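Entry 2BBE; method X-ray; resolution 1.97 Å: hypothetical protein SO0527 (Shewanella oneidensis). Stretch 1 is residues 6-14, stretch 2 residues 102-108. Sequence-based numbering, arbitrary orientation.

Stretch 1, residues 6-14: DYKINQQQI
Stretch 2 102-108: TYHQVIA

Antiparallel strands pair through regular backbone hydrogen bonds; where one chain bends away, side chains and water can fill the space. The N-terminal and C-terminal stretches of SO0527 illustrate both cases. Their end-to-end directions lie 154° apart, and together they bury 612 Å². Residues 102-107 form an extended strand, with phi from -145° to -80° and psi from 118° to 161°. Against it lies a shorter strand that includes Lys 8 (-137/129) and Ile 9 (-75/128).

Register is set by Lys 8 opposite Ile 107, a hydrogen-bonded pair with CA atoms 5.2 Å apart. Lys 8 N donates to Ile 107 O and Ile 107 N to Lys 8 O, both at 2.9 Å. The next pair, Ile 9 and Val 106, is non-hydrogen-bonded and narrower, at 4.4 Å between CA atoms. Asn 10 N then donates to Gln 105 O at 2.8 Å.

Side chains alternate between the faces of the sheet. Ile 9 (m, t) and Val 106 (t) share one, with Ile 9 CG1 4.2 Å from Val 106 CG2. Tyr 7 (p, chi2 78°) lays its ring obliquely against the same valine; Tyr 7 CD1 lies 3.5 Å from Val 106 CG1, while the far end of the side chain leads away. Tyr 7 CB lies 4.2 Å from Ala 108 CB. Lys 8, all t, and Ile 107 (m, m) point to the other face, the lysine's end leading away from the partner strand.

Beyond Asn 10 the first chain turns. Asn 10 (t, chi2 -39°) holds this bend from within, its OD1 accepting from Gln 12 N at 2.9 Å and Gln 13 N at 3.0 Å. Water 1 takes up the space beside the bend: it accepts from Gln 105 N at 2.8 Å and donates to Asn 10 O at 3.0 Å and Gln 13 O at 2.7 Å, linking the backbone NH of Gln 105 to two carbonyls of the bend that it does not reach by a direct hydrogen bond.

The large bump here is His 104 (m, chi2 125°), which has 101 Å² covered by the loop and its flanks. Gln 11 CA sits over one ring face, 4.1 Å from the centroid in a CH-pi contact, whereas Gln 13 O approaches the edge, 3.3 Å from His 104 CD2. Ile 9 CG2 packs 3.5 Å from His 104 CB, and Ile 14 (m, m) brings CD1 to 3.8 Å from His 104 NE2. The hollow is thus lined by backbone as well as aliphatic carbon. Although Gln 11 O lies 3.3 Å from His 104 NE2, the angle is too poor for a hydrogen bond; water 3 instead contacts that nitrogen at 2.8 Å.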

# COMPACT_ATOMS: atom_id res chain seq x y z
N ASP A 6 4.08 22.84 2.07
CA ASP A 6 4.80 21.67 2.68
C ASP A 6 3.97 20.38 2.79
O ASP A 6 4.55 19.28 2.75
CB ASP A 6 5.42 22.03 4.04
CG ASP A 6 4.41 22.61 5.05
OD1 ASP A 6 3.34 23.13 4.63
OD2 ASP A 6 4.71 22.58 6.28
N TYR A 7 2.66 20.51 2.96
CA TYR A 7 1.75 19.35 2.97
C TYR A 7 0.39 19.71 2.38
O TYR A 7 0.00 20.88 2.35
CB TYR A 7 1.60 18.73 4.38
CG TYR A 7 0.84 19.58 5.38
CD1 TYR A 7 -0.56 19.66 5.35
CD2 TYR A 7 1.53 20.32 6.35
CE1 TYR A 7 -1.25 20.45 6.26
CE2 TYR A 7 0.83 21.11 7.26
CZ TYR A 7 -0.56 21.16 7.21
OH TYR A 7 -1.26 21.94 8.10
N LYS A 8 -0.34 18.70 1.91
CA LYS A 8 -1.70 18.90 1.43
C LYS A 8 -2.59 17.77 1.94
O LYS A 8 -2.26 16.59 1.76
CB LYS A 8 -1.74 18.96 -0.11
CG LYS A 8 -3.16 19.06 -0.69
CD LYS A 8 -3.15 19.33 -2.18
CE LYS A 8 -4.55 19.50 -2.74
NZ LYS A 8 -4.54 19.89 -4.19
N ILE A 9 -3.71 18.15 2.54
CA ILE A 9 -4.72 17.18 2.97
C ILE A 9 -5.49 16.67 1.74
O ILE A 9 -5.97 17.45 0.92
CB ILE A 9 -5.68 17.80 4.03
CG1 ILE A 9 -4.89 18.29 5.26
CG2 ILE A 9 -6.75 16.76 4.46
CD1 ILE A 9 -5.72 19.11 6.26
N ASN A 10 -5.57 15.35 1.58
CA ASN A 10 -6.41 14.76 0.55
C ASN A 10 -7.85 14.78 1.07
O ASN A 10 -8.18 14.09 2.04
CB ASN A 10 -5.94 13.33 0.24
CG ASN A 10 -6.75 12.65 -0.86
OD1 ASN A 10 -7.97 12.79 -0.95
ND2 ASN A 10 -6.07 11.86 -1.67
N GLN A 11 -8.69 15.61 0.44
CA GLN A 11 -10.06 15.82 0.94
C GLN A 11 -11.04 14.77 0.42
O GLN A 11 -12.21 14.78 0.80
CB GLN A 11 -10.55 17.23 0.60
CG GLN A 11 -9.75 18.35 1.30
CD GLN A 11 -10.03 18.44 2.80
OE1 GLN A 11 -9.28 19.07 3.56
NE2 GLN A 11 -11.13 17.84 3.23
N GLN A 12 -10.58 13.88 -0.46
CA GLN A 12 -11.47 12.89 -1.06
C GLN A 12 -11.40 11.51 -0.39
O GLN A 12 -12.42 10.98 0.05
CB GLN A 12 -11.21 12.74 -2.58
CG GLN A 12 -12.11 11.67 -3.23
CD GLN A 12 -11.73 11.32 -4.66
OE1 GLN A 12 -11.40 12.22 -5.45
NE2 GLN A 12 -11.79 10.01 -5.01
N GLN A 13 -10.20 10.93 -0.34
CA GLN A 13 -10.05 9.56 0.17
C GLN A 13 -10.30 9.51 1.67
O GLN A 13 -10.09 10.51 2.38
CB GLN A 13 -8.67 9.00 -0.20
CG GLN A 13 -8.50 8.83 -1.72
CD GLN A 13 -7.12 8.34 -2.09
OE1 GLN A 13 -6.52 7.56 -1.34
NE2 GLN A 13 -6.61 8.78 -3.23
N ILE A 14 -10.79 8.37 2.14
CA ILE A 14 -11.21 8.25 3.52
C ILE A 14 -10.41 7.15 4.18
O ILE A 14 -10.35 6.01 3.68
CB ILE A 14 -12.74 7.93 3.65
CG1 ILE A 14 -13.58 9.12 3.14
CG2 ILE A 14 -13.10 7.54 5.10
CD1 ILE A 14 -13.45 10.40 4.00
N THR A 102 -12.54 8.22 11.69
CA THR A 102 -12.23 8.42 10.26
C THR A 102 -11.34 9.64 10.09
O THR A 102 -11.33 10.54 10.94
CB THR A 102 -13.51 8.57 9.38
OG1 THR A 102 -14.21 9.76 9.78
CG2 THR A 102 -14.42 7.33 9.52
N TYR A 103 -10.59 9.64 8.99
CA TYR A 103 -9.54 10.61 8.75
C TYR A 103 -9.46 10.96 7.26
O TYR A 103 -9.94 10.20 6.41
CB TYR A 103 -8.20 9.96 9.08
CG TYR A 103 -7.95 9.61 10.53
CD1 TYR A 103 -8.33 8.36 11.06
CD2 TYR A 103 -7.25 10.50 11.36
CE1 TYR A 103 -8.03 8.02 12.40
CE2 TYR A 103 -6.97 10.18 12.70
CZ TYR A 103 -7.35 8.94 13.21
OH TYR A 103 -7.05 8.63 14.52
N HIS A 104 -8.82 12.10 6.97
CA HIS A 104 -8.23 12.40 5.66
C HIS A 104 -6.72 12.30 5.77
O HIS A 104 -6.12 12.69 6.79
CB HIS A 104 -8.58 13.83 5.21
CG HIS A 104 -10.01 14.00 4.82
ND1 HIS A 104 -10.82 14.96 5.38
CD2 HIS A 104 -10.78 13.33 3.93
CE1 HIS A 104 -12.02 14.88 4.85
NE2 HIS A 104 -12.03 13.90 3.98
N GLN A 105 -6.09 11.81 4.70
CA GLN A 105 -4.66 11.64 4.68
C GLN A 105 -3.98 12.96 4.40
O GLN A 105 -4.48 13.76 3.61
CB GLN A 105 -4.24 10.57 3.66
CG GLN A 105 -2.75 10.15 3.80
CD GLN A 105 -2.32 9.11 2.76
OE1 GLN A 105 -3.11 8.67 1.92
NE2 GLN A 105 -1.05 8.75 2.80
N VAL A 106 -2.86 13.19 5.09
CA VAL A 106 -1.98 14.34 4.87
C VAL A 106 -0.76 13.89 4.04
O VAL A 106 0.03 13.04 4.49
CB VAL A 106 -1.46 14.94 6.21
CG1 VAL A 106 -0.52 16.18 5.96
CG2 VAL A 106 -2.61 15.29 7.12
N ILE A 107 -0.62 14.47 2.85
CA ILE A 107 0.49 14.16 1.95
C ILE A 107 1.60 15.19 2.11
O ILE A 107 1.38 16.39 1.92
CB ILE A 107 -0.01 14.13 0.46
CG1 ILE A 107 -1.21 13.16 0.31
CG2 ILE A 107 1.13 13.74 -0.49
CD1 ILE A 107 -0.82 11.64 0.49
N ALA A 108 2.79 14.71 2.49
CA ALA A 108 3.99 15.52 2.55
C ALA A 108 5.11 14.85 1.74
O ALA A 108 5.13 13.60 1.60
CB ALA A 108 4.44 15.68 4.00
OXT ALA A 108 6.04 15.50 1.23
O HOH W 1 -7.52 11.22 2.37
O HOH W 2 -3.84 10.30 -0.47
O HOH W 3 -14.54 13.58 2.75